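Local coordinates for protein carbamate kinase (Mycoplasma penetrans, PDB 4AXS) that probably transfers phosphate reversibly between carbamoyl phosphate and ADP, as carbamate kinases of the amino acid kinase family do, at residues 41-46 with 108-113; 52-57 with 64-69; 102-107 with 131-136; 239-244 with 306-311; 284-289 with 293-298. All coordinates share one frame; numbering follows the deposited sequence.

Interaction 1: 41-46 with 108-113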
# COMPACT_ATOMS: atom_id res chain seq x y z
N SER A 41 -5.01 -13.34 -11.55
CA SER A 41 -5.16 -13.48 -12.99
C SER A 41 -6.28 -12.61 -13.48
O SER A 41 -6.06 -11.74 -14.33
CB SER A 41 -5.42 -14.94 -13.38
OG SER A 41 -4.29 -15.78 -13.12
N GLN A 42 -7.48 -12.82 -12.93
CA GLN A 42 -8.69 -12.14 -13.40
C GLN A 42 -8.89 -10.75 -12.77
O GLN A 42 -9.50 -9.87 -13.39
CB GLN A 42 -9.94 -13.01 -13.21
CG GLN A 42 -10.38 -13.21 -11.76
CD GLN A 42 -11.68 -14.01 -11.64
OE1 GLN A 42 -12.75 -13.44 -11.41
NE2 GLN A 42 -11.58 -15.33 -11.79
N GLN A 43 -8.38 -10.57 -11.55
CA GLN A 43 -8.41 -9.26 -10.90
C GLN A 43 -7.72 -8.25 -11.81
O GLN A 43 -8.21 -7.13 -12.00
CB GLN A 43 -7.75 -9.30 -9.51
CG GLN A 43 -7.93 -8.00 -8.69
CD GLN A 43 -7.32 -8.06 -7.28
OE1 GLN A 43 -6.09 -8.02 -7.11
NE2 GLN A 43 -8.18 -8.12 -6.28
N LYS A 44 -6.58 -8.65 -12.39
CA LYS A 44 -5.91 -7.82 -13.38
C LYS A 44 -6.83 -7.51 -14.56
O LYS A 44 -6.88 -6.39 -15.06
CB LYS A 44 -4.61 -8.47 -13.84
CG LYS A 44 -3.48 -7.48 -14.08
CD LYS A 44 -2.18 -8.21 -14.45
CE LYS A 44 -2.09 -9.56 -13.73
NZ LYS A 44 -0.73 -10.18 -13.76
N GLU A 45 -7.58 -8.52 -15.01
CA GLU A 45 -8.66 -8.30 -16.00
C GLU A 45 -9.82 -7.42 -15.56
O GLU A 45 -10.12 -6.40 -16.19
CB GLU A 45 -9.27 -9.63 -16.42
CG GLU A 45 -9.37 -9.76 -17.92
CD GLU A 45 -8.12 -9.24 -18.63
OE1 GLU A 45 -7.07 -9.91 -18.56
OE2 GLU A 45 -8.19 -8.16 -19.26
N LEU A 46 -10.48 -7.80 -14.48
CA LEU A 46 -11.69 -7.11 -14.02
C LEU A 46 -11.39 -5.61 -13.83
O LEU A 46 -12.16 -4.76 -14.26
CB LEU A 46 -12.19 -7.73 -12.71
CG LEU A 46 -13.12 -8.96 -12.81
CD1 LEU A 46 -12.94 -9.76 -14.09
CD2 LEU A 46 -12.97 -9.85 -11.60
N GLY A 108 -4.14 -2.42 -4.61
CA GLY A 108 -3.73 -1.09 -5.01
C GLY A 108 -2.80 -1.17 -6.21
O GLY A 108 -2.80 -0.31 -7.09
N TYR A 109 -2.01 -2.23 -6.24
CA TYR A 109 -1.14 -2.48 -7.37
C TYR A 109 -1.92 -2.61 -8.68
O TYR A 109 -1.62 -1.91 -9.66
CB TYR A 109 -0.29 -3.72 -7.09
CG TYR A 109 0.32 -4.36 -8.31
CD1 TYR A 109 0.99 -3.60 -9.26
CD2 TYR A 109 0.24 -5.73 -8.49
CE1 TYR A 109 1.56 -4.20 -10.38
CE2 TYR A 109 0.81 -6.33 -9.59
CZ TYR A 109 1.46 -5.57 -10.53
OH TYR A 109 2.00 -6.19 -11.63
N HIS A 110 -2.92 -3.48 -8.69
CA HIS A 110 -3.71 -3.68 -9.91
C HIS A 110 -4.46 -2.41 -10.33
O HIS A 110 -4.43 -2.02 -11.49
CB HIS A 110 -4.66 -4.86 -9.76
CG HIS A 110 -4.01 -6.20 -9.94
ND1 HIS A 110 -4.39 -7.31 -9.21
CD2 HIS A 110 -3.04 -6.61 -10.77
CE1 HIS A 110 -3.66 -8.34 -9.59
NE2 HIS A 110 -2.83 -7.95 -10.53
N MET A 111 -5.09 -1.75 -9.38
CA MET A 111 -5.74 -0.48 -9.68
C MET A 111 -4.77 0.59 -10.18
O MET A 111 -5.05 1.27 -11.17
CB MET A 111 -6.57 0.00 -8.48
CG MET A 111 -7.68 -1.00 -8.10
SD MET A 111 -8.84 -0.44 -6.83
CE MET A 111 -9.71 0.83 -7.75
N LEU A 112 -3.61 0.72 -9.52
CA LEU A 112 -2.63 1.76 -9.87
C LEU A 112 -2.16 1.64 -11.32
O LEU A 112 -2.05 2.65 -12.02
CB LEU A 112 -1.43 1.70 -8.95
CG LEU A 112 -0.72 3.03 -8.74
CD1 LEU A 112 -1.74 4.08 -8.30
CD2 LEU A 112 0.37 2.85 -7.69
N THR A 113 -1.87 0.43 -11.77
CA THR A 113 -1.53 0.25 -13.17
C THR A 113 -2.71 0.68 -14.04
O THR A 113 -2.62 1.61 -14.84
CB THR A 113 -1.20 -1.21 -13.52
OG1 THR A 113 -0.05 -1.64 -12.78
CG2 THR A 113 -0.91 -1.34 -14.99
O HOH W 1 1.73 -8.96 -12.21

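Interaction 2: 52-57 with 64-69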
# COMPACT_ATOMS: atom_id res chain seq x y z
N ALA A 52 -11.21 2.36 -16.87
CA ALA A 52 -11.67 3.09 -18.05
C ALA A 52 -12.83 4.05 -17.71
O ALA A 52 -12.84 5.21 -18.14
CB ALA A 52 -12.07 2.11 -19.15
N LYS A 53 -13.80 3.57 -16.93
CA LYS A 53 -14.88 4.45 -16.47
C LYS A 53 -14.32 5.62 -15.66
O LYS A 53 -14.74 6.77 -15.84
CB LYS A 53 -15.94 3.70 -15.66
CG LYS A 53 -16.44 2.38 -16.25
CD LYS A 53 -17.49 2.53 -17.35
CE LYS A 53 -18.32 1.24 -17.46
NZ LYS A 53 -18.99 1.03 -18.79
N ILE A 54 -13.37 5.34 -14.76
CA ILE A 54 -12.78 6.42 -13.95
C ILE A 54 -12.02 7.41 -14.83
O ILE A 54 -12.09 8.62 -14.62
CB ILE A 54 -11.84 5.88 -12.85
CG1 ILE A 54 -12.65 5.25 -11.72
CG2 ILE A 54 -11.00 7.01 -12.28
CD1 ILE A 54 -11.93 4.19 -10.95
N ALA A 55 -11.31 6.90 -15.83
CA ALA A 55 -10.59 7.75 -16.75
C ALA A 55 -11.54 8.77 -17.37
O ALA A 55 -11.27 9.98 -17.34
CB ALA A 55 -9.91 6.92 -17.83
N ALA A 56 -12.66 8.29 -17.91
CA ALA A 56 -13.60 9.13 -18.67
C ALA A 56 -14.18 10.32 -17.90
O ALA A 56 -14.48 11.35 -18.49
CB ALA A 56 -14.73 8.30 -19.27
N LEU A 57 -14.33 10.16 -16.59
CA LEU A 57 -14.83 11.25 -15.75
C LEU A 57 -13.77 12.32 -15.57
O LEU A 57 -14.07 13.51 -15.54
CB LEU A 57 -15.29 10.72 -14.39
CG LEU A 57 -16.45 9.72 -14.37
CD1 LEU A 57 -16.68 9.21 -12.97
CD2 LEU A 57 -17.73 10.35 -14.92
N VAL A 64 -12.11 12.49 -9.51
CA VAL A 64 -12.53 11.17 -9.04
C VAL A 64 -11.60 10.65 -7.94
O VAL A 64 -10.44 10.34 -8.19
CB VAL A 64 -12.58 10.12 -10.18
CG1 VAL A 64 -13.10 8.78 -9.66
CG2 VAL A 64 -13.44 10.60 -11.34
N ILE A 65 -12.14 10.58 -6.73
CA ILE A 65 -11.47 9.92 -5.62
C ILE A 65 -11.87 8.44 -5.66
O ILE A 65 -13.05 8.11 -5.69
CB ILE A 65 -11.92 10.51 -4.29
CG1 ILE A 65 -11.51 11.99 -4.21
CG2 ILE A 65 -11.32 9.73 -3.13
CD1 ILE A 65 -12.25 12.92 -5.15
N VAL A 66 -10.88 7.55 -5.67
CA VAL A 66 -11.19 6.13 -5.87
C VAL A 66 -11.01 5.27 -4.62
O VAL A 66 -10.11 5.50 -3.81
CB VAL A 66 -10.39 5.55 -7.04
CG1 VAL A 66 -10.81 4.12 -7.29
CG2 VAL A 66 -10.62 6.39 -8.28
N GLY A 67 -11.89 4.27 -4.47
CA GLY A 67 -11.90 3.37 -3.33
C GLY A 67 -12.38 1.99 -3.73
O GLY A 67 -12.86 1.81 -4.84
N HIS A 68 -12.24 1.02 -2.83
CA HIS A 68 -12.57 -0.37 -3.16
C HIS A 68 -12.70 -1.23 -1.92
O HIS A 68 -12.10 -0.94 -0.88
CB HIS A 68 -11.50 -0.98 -4.06
CG HIS A 68 -10.17 -1.17 -3.38
ND1 HIS A 68 -9.88 -2.29 -2.63
CD2 HIS A 68 -9.07 -0.39 -3.34
CE1 HIS A 68 -8.66 -2.18 -2.14
NE2 HIS A 68 -8.15 -1.04 -2.56
N GLY A 69 -13.49 -2.30 -2.03
CA GLY A 69 -13.64 -3.25 -0.94
C GLY A 69 -12.61 -4.35 -1.08
O GLY A 69 -11.79 -4.32 -2.01

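Interaction 3: 102-107 with 131-136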
# COMPACT_ATOMS: atom_id res chain seq x y z
N MET A 102 -1.87 -6.47 3.36
CA MET A 102 -1.49 -7.15 2.13
C MET A 102 -2.58 -7.03 1.08
O MET A 102 -2.31 -6.95 -0.12
CB MET A 102 -1.21 -8.62 2.41
CG MET A 102 -0.20 -8.86 3.52
SD MET A 102 -0.02 -10.62 3.83
CE MET A 102 1.12 -10.63 5.22
N SER A 103 -3.84 -7.03 1.53
CA SER A 103 -4.93 -6.95 0.57
C SER A 103 -4.92 -5.60 -0.14
O SER A 103 -5.17 -5.54 -1.34
CB SER A 103 -6.29 -7.20 1.24
OG SER A 103 -6.67 -6.11 2.06
N GLN A 104 -4.60 -4.53 0.60
CA GLN A 104 -4.54 -3.19 0.02
C GLN A 104 -3.44 -3.04 -1.03
O GLN A 104 -3.66 -2.47 -2.09
CB GLN A 104 -4.34 -2.13 1.11
CG GLN A 104 -5.60 -1.81 1.90
CD GLN A 104 -5.41 -0.68 2.88
OE1 GLN A 104 -5.02 0.42 2.52
NE2 GLN A 104 -5.72 -0.93 4.13
N GLY A 105 -2.25 -3.57 -0.72
CA GLY A 105 -1.14 -3.46 -1.64
C GLY A 105 -1.28 -4.42 -2.80
O GLY A 105 -0.76 -4.18 -3.90
N TYR A 106 -1.99 -5.51 -2.55
CA TYR A 106 -2.29 -6.44 -3.63
C TYR A 106 -3.26 -5.75 -4.59
O TYR A 106 -3.00 -5.65 -5.79
CB TYR A 106 -2.84 -7.74 -3.06
CG TYR A 106 -3.55 -8.64 -4.05
CD1 TYR A 106 -2.97 -8.95 -5.28
CD2 TYR A 106 -4.80 -9.20 -3.75
CE1 TYR A 106 -3.61 -9.77 -6.19
CE2 TYR A 106 -5.45 -10.02 -4.64
CZ TYR A 106 -4.85 -10.30 -5.87
OH TYR A 106 -5.48 -11.12 -6.77
N ILE A 107 -4.35 -5.20 -4.06
CA ILE A 107 -5.31 -4.55 -4.93
C ILE A 107 -4.82 -3.19 -5.46
O ILE A 107 -5.07 -2.84 -6.61
CB ILE A 107 -6.68 -4.38 -4.22
CG1 ILE A 107 -7.26 -5.75 -3.83
CG2 ILE A 107 -7.65 -3.62 -5.12
CD1 ILE A 107 -8.10 -5.73 -2.59
N PHE A 131 -2.79 5.36 -1.38
CA PHE A 131 -2.41 5.48 0.02
C PHE A 131 -2.83 4.25 0.81
O PHE A 131 -4.02 3.92 0.90
CB PHE A 131 -3.03 6.71 0.66
CG PHE A 131 -2.75 7.98 -0.06
CD1 PHE A 131 -3.60 8.42 -1.07
CD2 PHE A 131 -1.65 8.75 0.25
CE1 PHE A 131 -3.34 9.60 -1.75
CE2 PHE A 131 -1.39 9.93 -0.43
CZ PHE A 131 -2.24 10.36 -1.43
N LEU A 132 -1.87 3.57 1.40
CA LEU A 132 -2.18 2.57 2.40
C LEU A 132 -3.07 3.27 3.45
O LEU A 132 -2.73 4.37 3.90
CB LEU A 132 -0.87 2.05 3.01
CG LEU A 132 -0.86 0.81 3.90
CD1 LEU A 132 -0.63 1.22 5.35
CD2 LEU A 132 -2.13 -0.04 3.77
N THR A 133 -4.20 2.66 3.82
CA THR A 133 -5.18 3.32 4.68
C THR A 133 -5.44 2.70 6.05
O THR A 133 -5.84 1.54 6.17
CB THR A 133 -6.55 3.48 3.94
OG1 THR A 133 -6.36 4.17 2.70
CG2 THR A 133 -7.58 4.23 4.82
N GLN A 134 -5.23 3.49 7.10
CA GLN A 134 -5.64 3.09 8.44
C GLN A 134 -6.85 3.92 8.88
O GLN A 134 -6.82 5.16 8.86
CB GLN A 134 -4.49 3.21 9.45
CG GLN A 134 -3.63 1.94 9.54
CD GLN A 134 -2.50 2.03 10.58
OE1 GLN A 134 -1.42 2.52 10.29
NE2 GLN A 134 -2.77 1.55 11.78
N THR A 135 -7.93 3.22 9.22
CA THR A 135 -9.16 3.88 9.59
C THR A 135 -9.31 3.93 11.09
O THR A 135 -9.26 2.91 11.77
CB THR A 135 -10.40 3.20 8.96
OG1 THR A 135 -10.37 3.36 7.54
CG2 THR A 135 -11.71 3.81 9.53
N ILE A 136 -9.47 5.15 11.59
CA ILE A 136 -9.71 5.39 13.00
C ILE A 136 -11.12 4.99 13.39
O ILE A 136 -12.11 5.41 12.78
CB ILE A 136 -9.49 6.87 13.35
CG1 ILE A 136 -8.21 7.39 12.68
CG2 ILE A 136 -9.42 7.05 14.85
CD1 ILE A 136 -6.94 6.85 13.29
O HOH W 2 -6.10 2.28 0.63

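Interaction 4: 239-244 with 306-311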
# COMPACT_ATOMS: atom_id res chain seq x y z
N ILE A 239 -14.86 9.43 3.89
CA ILE A 239 -13.88 10.05 3.01
C ILE A 239 -14.53 11.01 2.03
O ILE A 239 -14.05 12.12 1.83
CB ILE A 239 -13.12 8.96 2.23
CG1 ILE A 239 -12.12 8.25 3.16
CG2 ILE A 239 -12.42 9.54 1.00
CD1 ILE A 239 -11.34 7.16 2.49
N ALA A 240 -15.63 10.57 1.41
CA ALA A 240 -16.40 11.41 0.49
C ALA A 240 -16.76 12.72 1.16
O ALA A 240 -16.80 13.77 0.52
CB ALA A 240 -17.68 10.69 0.04
N ASP A 241 -17.01 12.65 2.46
CA ASP A 241 -17.37 13.84 3.22
C ASP A 241 -16.16 14.74 3.50
O ASP A 241 -16.21 15.94 3.24
CB ASP A 241 -18.06 13.45 4.52
CG ASP A 241 -18.22 14.62 5.45
OD1 ASP A 241 -17.27 14.91 6.21
OD2 ASP A 241 -19.30 15.26 5.41
N ALA A 242 -15.08 14.15 4.02
CA ALA A 242 -13.86 14.90 4.33
C ALA A 242 -13.26 15.63 3.13
O ALA A 242 -12.74 16.73 3.27
CB ALA A 242 -12.81 13.99 4.98
N VAL A 243 -13.33 15.02 1.95
CA VAL A 243 -12.92 15.68 0.72
C VAL A 243 -14.05 16.57 0.20
O VAL A 243 -13.85 17.40 -0.68
CB VAL A 243 -12.52 14.66 -0.35
CG1 VAL A 243 -11.23 13.96 0.03
CG2 VAL A 243 -13.63 13.65 -0.55
N ASN A 244 -15.24 16.35 0.74
CA ASN A 244 -16.40 17.16 0.40
C ASN A 244 -16.72 17.19 -1.09
O ASN A 244 -16.90 18.26 -1.68
CB ASN A 244 -16.22 18.58 0.92
CG ASN A 244 -17.55 19.29 1.15
OD1 ASN A 244 -17.78 19.85 2.22
ND2 ASN A 244 -18.43 19.24 0.15
N PRO A 306 -28.15 19.61 0.64
CA PRO A 306 -28.92 19.74 -0.61
C PRO A 306 -28.02 19.76 -1.85
O PRO A 306 -28.49 19.50 -2.95
CB PRO A 306 -29.62 21.09 -0.42
CG PRO A 306 -29.78 21.22 1.08
CD PRO A 306 -28.57 20.57 1.67
N ASN A 307 -26.74 20.05 -1.66
CA ASN A 307 -25.81 20.16 -2.79
C ASN A 307 -25.11 18.85 -3.22
O ASN A 307 -24.13 18.89 -3.98
CB ASN A 307 -24.78 21.27 -2.53
CG ASN A 307 -24.18 21.22 -1.11
OD1 ASN A 307 -22.97 21.34 -0.94
ND2 ASN A 307 -25.04 21.06 -0.10
N ARG A 308 -25.61 17.70 -2.76
CA ARG A 308 -24.93 16.43 -2.99
C ARG A 308 -25.88 15.24 -3.09
O ARG A 308 -26.91 15.20 -2.41
CB ARG A 308 -23.88 16.16 -1.89
CG ARG A 308 -24.44 16.18 -0.46
CD ARG A 308 -23.41 15.70 0.57
NE ARG A 308 -22.15 16.46 0.52
CZ ARG A 308 -21.20 16.40 1.44
NH1 ARG A 308 -21.34 15.63 2.52
NH2 ARG A 308 -20.10 17.13 1.30
N SER A 309 -25.52 14.28 -3.94
CA SER A 309 -26.32 13.07 -4.10
C SER A 309 -25.48 11.82 -3.91
O SER A 309 -24.27 11.89 -3.72
CB SER A 309 -27.00 13.06 -5.48
OG SER A 309 -26.11 13.47 -6.51
N ALA A 310 -26.14 10.66 -3.94
CA ALA A 310 -25.44 9.38 -3.85
C ALA A 310 -26.07 8.44 -4.85
O ALA A 310 -27.30 8.32 -4.91
CB ALA A 310 -25.51 8.81 -2.43
N ILE A 311 -25.25 7.78 -5.64
CA ILE A 311 -25.80 6.94 -6.68
C ILE A 311 -25.44 5.50 -6.44
O ILE A 311 -24.27 5.17 -6.28
CB ILE A 311 -25.31 7.37 -8.07
CG1 ILE A 311 -25.74 8.81 -8.35
CG2 ILE A 311 -25.86 6.42 -9.13
CD1 ILE A 311 -25.11 9.41 -9.59

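Interaction 5: 284-289 with 293-298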
# COMPACT_ATOMS: atom_id res chain seq x y z
N ASP A 284 -37.77 -3.30 6.84
CA ASP A 284 -36.79 -4.29 6.41
C ASP A 284 -36.78 -4.48 4.91
O ASP A 284 -36.67 -5.60 4.41
CB ASP A 284 -37.06 -5.62 7.11
CG ASP A 284 -36.53 -5.64 8.53
OD1 ASP A 284 -35.30 -5.81 8.72
OD2 ASP A 284 -37.36 -5.49 9.46
N GLN A 285 -36.88 -3.38 4.18
CA GLN A 285 -36.83 -3.45 2.73
C GLN A 285 -35.51 -4.02 2.21
O GLN A 285 -35.47 -4.54 1.09
CB GLN A 285 -37.09 -2.08 2.11
CG GLN A 285 -38.56 -1.68 2.09
CD GLN A 285 -39.45 -2.70 1.39
OE1 GLN A 285 -38.97 -3.56 0.64
NE2 GLN A 285 -40.75 -2.61 1.62
N PHE A 286 -34.45 -3.95 3.01
CA PHE A 286 -33.10 -4.17 2.48
C PHE A 286 -32.26 -5.29 3.12
O PHE A 286 -32.24 -5.48 4.34
CB PHE A 286 -32.31 -2.86 2.51
CG PHE A 286 -33.02 -1.72 1.86
CD1 PHE A 286 -33.44 -1.82 0.56
CD2 PHE A 286 -33.26 -0.54 2.55
CE1 PHE A 286 -34.10 -0.77 -0.06
CE2 PHE A 286 -33.92 0.52 1.94
CZ PHE A 286 -34.34 0.40 0.64
N ALA A 287 -31.56 -6.02 2.27
CA ALA A 287 -30.70 -7.09 2.73
C ALA A 287 -29.67 -6.55 3.73
O ALA A 287 -28.83 -5.71 3.40
CB ALA A 287 -30.02 -7.78 1.56
N LYS A 288 -29.78 -7.01 4.97
CA LYS A 288 -28.85 -6.67 6.02
C LYS A 288 -27.44 -7.11 5.61
O LYS A 288 -27.12 -8.30 5.64
CB LYS A 288 -29.29 -7.37 7.31
CG LYS A 288 -30.24 -8.55 7.03
CD LYS A 288 -30.30 -9.52 8.19
CE LYS A 288 -30.52 -10.95 7.70
NZ LYS A 288 -30.21 -11.94 8.78
N GLY A 289 -26.60 -6.15 5.22
CA GLY A 289 -25.31 -6.48 4.65
C GLY A 289 -25.16 -6.05 3.20
O GLY A 289 -24.36 -5.17 2.88
N PRO A 293 -26.23 -1.51 4.42
CA PRO A 293 -25.04 -0.70 4.70
C PRO A 293 -24.76 0.32 3.61
O PRO A 293 -24.33 1.43 3.94
CB PRO A 293 -23.91 -1.74 4.73
CG PRO A 293 -24.57 -3.00 5.11
CD PRO A 293 -25.91 -2.95 4.44
N LYS A 294 -25.01 -0.03 2.35
CA LYS A 294 -24.78 0.88 1.23
C LYS A 294 -25.78 2.02 1.28
O LYS A 294 -25.44 3.19 1.06
CB LYS A 294 -24.89 0.16 -0.11
CG LYS A 294 -24.22 -1.19 -0.17
CD LYS A 294 -24.47 -1.86 -1.51
CE LYS A 294 -23.18 -2.48 -2.04
NZ LYS A 294 -22.56 -3.38 -1.02
N ILE A 295 -27.02 1.67 1.57
CA ILE A 295 -28.08 2.64 1.73
C ILE A 295 -27.74 3.59 2.86
O ILE A 295 -27.70 4.81 2.68
CB ILE A 295 -29.41 1.94 2.05
CG1 ILE A 295 -29.88 1.12 0.84
CG2 ILE A 295 -30.47 2.95 2.51
CD1 ILE A 295 -29.97 1.92 -0.43
N LYS A 296 -27.50 3.02 4.03
CA LYS A 296 -27.21 3.81 5.21
C LYS A 296 -26.02 4.73 4.99
O LYS A 296 -26.09 5.94 5.26
CB LYS A 296 -26.96 2.88 6.40
CG LYS A 296 -28.21 2.18 6.91
CD LYS A 296 -27.86 1.06 7.89
CE LYS A 296 -28.84 0.98 9.06
NZ LYS A 296 -28.52 -0.16 9.97
N ALA A 297 -24.92 4.17 4.48
CA ALA A 297 -23.76 4.98 4.12
C ALA A 297 -24.09 6.08 3.10
O ALA A 297 -23.52 7.16 3.16
CB ALA A 297 -22.62 4.08 3.59
N ALA A 298 -24.98 5.79 2.17
CA ALA A 298 -25.38 6.80 1.19
C ALA A 298 -26.17 7.91 1.88
O ALA A 298 -26.07 9.08 1.50
CB ALA A 298 -26.20 6.18 0.08

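Interaction 1: 41-46 with 108-113
K44 NZ, at the end of a side chain from helix 40-46, has partners on two sides: it donates to a water at 3.2 Å from NZ, which also meets Y109 OH of helix 96-121 at 2.8 Å, and it makes a long, weak ion pair with E98 of the second subunit. A bend at chi3 turns the lysine tip toward that water. Nearer the backbone, K44 crosses one face of the H110 ring. Its CB makes a CH-pi contact 4.1 Å from the H110 ring centroid, and its CG comes to 3.5 Å from H110 CD2. Y109 CD2 lies against the opposite face, so the ring is sandwiched. At its edge, H110 ND1 donates to Q43 OE1 over 2.8 Å, 157° at the hydrogen, although the position of OE1 is doubtful because it also crowds Y106. The oxygen arrives in the ring plane, while the amide itself is turned 76° from the ring. Q43 reaches this edge because its CG lies anti to the backbone N (chi1 -172°) and the chain runs on extended. Across the dimer interface, the same E98 bonds H110 NE2. If the Q43 bond holds, ND1 is a donor, and with the E98 carboxylate at NE2 a protonated imidazole would probably be favoured, whereas K44 NZ, 4.5 Å from H110 NE2, would probably oppose it; the shared glutamate may balance the two.

Interaction 2: 52-57 with 64-69
I54 shows how one branched side chain on a helix can serve two strand residues, V64 and V66. Its CB points toward the strand but stays short of close contact; the touching is done by the atoms beyond it. With CG1 beside the backbone N (chi1 -73°), CG2 falls anti to it and settles 3.8 Å from V64 CG1, and V66 CG2 is not much farther. CG1 runs on between the same two valines, touching V64 CG1 and V66 CG2 about equally. At the tip, I54 CD1 meets V66 end on, almost evenly placed between its methyls, 3.7 Å from CG2 and 3.8 Å from CG1. One turn along the helix, L57 adds a second grip: its CB sits 3.6 Å from V64 CG2, and its CD1 folds over the same methyl, the two side chains crossing at about a right angle. V64 thus gives one methyl to each helix residue. No polar bond spans the interface, which is wholly apolar; M111 of helix 96-121 continues the packing around V66, and I29 of the next strand extends it beside V64 and L57. The helix runs nearly antiparallel to the strand, at 161°, with the axes 9.4 Å apart. Since strand 64-68 lies beside and parallel to strand 27-31, helix 48-59 belongs to a beta-alpha-beta crossover, the unit from which the alpha/beta/alpha sandwich of the amino acid kinase fold is built.

Interaction 3: 102-107 with 131-136
Just ahead of strand 134-137 the chain is held by a pair of hydrogen bonds from one side-chain amide, that of Q104 on helix 96-121, which meets both backbone polar groups of T133. Much as a neighbouring strand would, the amide offers an acceptor and a donor side by side. T133 N donates to Q104 OE1 at 2.7 Å, lying in the carbonyl plane on a lone pair of that oxygen, with 159° at the hydrogen. In return Q104 NE2 donates to T133 O at 3.2 Å, a straighter bond of 168° whose donor is slightly tilted from the plane of the T133 carbonyl. Two bonds to one residue fix the rotation of the amide and leave little doubt which end is oxygen. A chi1 of -77° sets Q104 CG beside the backbone N, and the straight run beyond it carries the amide to T133. L132 crosses it at about a right angle, laying CD2 3.5 Å from Q104 CD. A water adds a third tie, donating to Q104 OE1 at 2.9 Å and to F131 O at 2.7 Å, so that the amide oxygen accepts twice. The hydroxyl of T133 turns to another partner, bonding the backbone N of G209. Around this pair of bonds, I214 of strand 214-218 bonds the backbone of T133, just ahead of the strand pairing that continues at T135; helix 71-83 packs against M102 and Y106, and the second subunit lies close by, with its L112 on L132 and its M102 on M102.

Interaction 4: 239-244 with 306-311
A Schellman motif closes helix 232-242, and the side chains D241 and N244 at this end both face the guanidinium of R308, which comes from the chain leading into strand 309-313. N244, with positive phi, is the C-prime residue of the motif, its N reaching back weakly to D241 O. The charged link is a salt bridge, D241 OD2 to R308 NH1 at 3.6 Å, long enough to count as loose. The carboxylate oxygen comes in at the edge of the guanidinium, in its plane, yet the two flat groups stand 87° apart, so they do not form a side-by-side pair. N244 also sits at the guanidinium edge, its CG 3.3 Å from R308 NH2, with its amide plane turned steeply, by 73°. R308 extends to these partners from a crowded first torsion (chi1 56°), its CG lying between the backbone N and the carbonyl carbon, and it bends again at chi3. Its stronger polar partner is F301 O, which accepts from NH1; the arginine therefore joins two helix ends and may partly offset the charge of D241. Helix 292-302 lies alongside, with F301 on A240 and A298 on A310, while strand 247-251 pairs with S309 and I311 and strand 328-330 with A310.

Interaction 5: 284-289 with 293-298
The ring of F286 and the side chain of I295 meet at about a right angle across a loop-to-helix junction: F286 belongs to the loop that leaves helix 274-282, and I295 to the beginning of helix 292-302. The meeting is a CH-pi contact. I295 CG1 stands over one face of the ring, 4.2 Å from the F286 centroid and only 13° off the ring normal, with F286 CD2 the nearest ring atom at 4.1 Å. The opposite face is filled from within the loop, Q285 CB lying 3.8 Å above the plane of the F286 ring and over its centre, so the aromatic ring is clamped between a sequence neighbour and the helix. A first torsion of -52° sets F286 CG beside the backbone N and brings the ring to I295, where L277 and F280 of helix 274-282 also touch it. D284 ends that earlier helix as the C-prime residue of a Schellman motif, and the loop turns from there toward F286. L277 packs on I295 too, so one leucine backs both partners of the CH-pi contact. Nearer the new helix the contact changes character, from side chain against side chain to ring against backbone. G289 adopts angles (phi 116°) that suit a residue without a side chain, and its peptide lies against the pyrrolidine of P293, in the first turn of the helix. P293 CD is 3.4 Å from G289 N, and G289 O sits just 3.1 Å from both CG and CD of P293.

In the fold
Interactions 1 and 3 share helix 96-121 and both reach the second subunit; they adjoin where Q43 meets Y106 and I107. Interaction 2 joins this group through M111, whose CE lies 3.5 Å from V66 CG1, and through H68 against I107. Interactions 2 and 4 reach the same five-stranded sheet and are linked by I65 CG2, 4.3 Å from I239 CG2. Interaction 5 is nested within the loop that interaction 4 closes, A298 CB packing 3.7 Å from A310 CB. The centres of interactions 1 and 5 are about 28 Å apart, on opposite sides of the chain's centre. Near interaction 5, K294 makes a weak, long ion pair with a sulfate, probably from the crystallisation liquor.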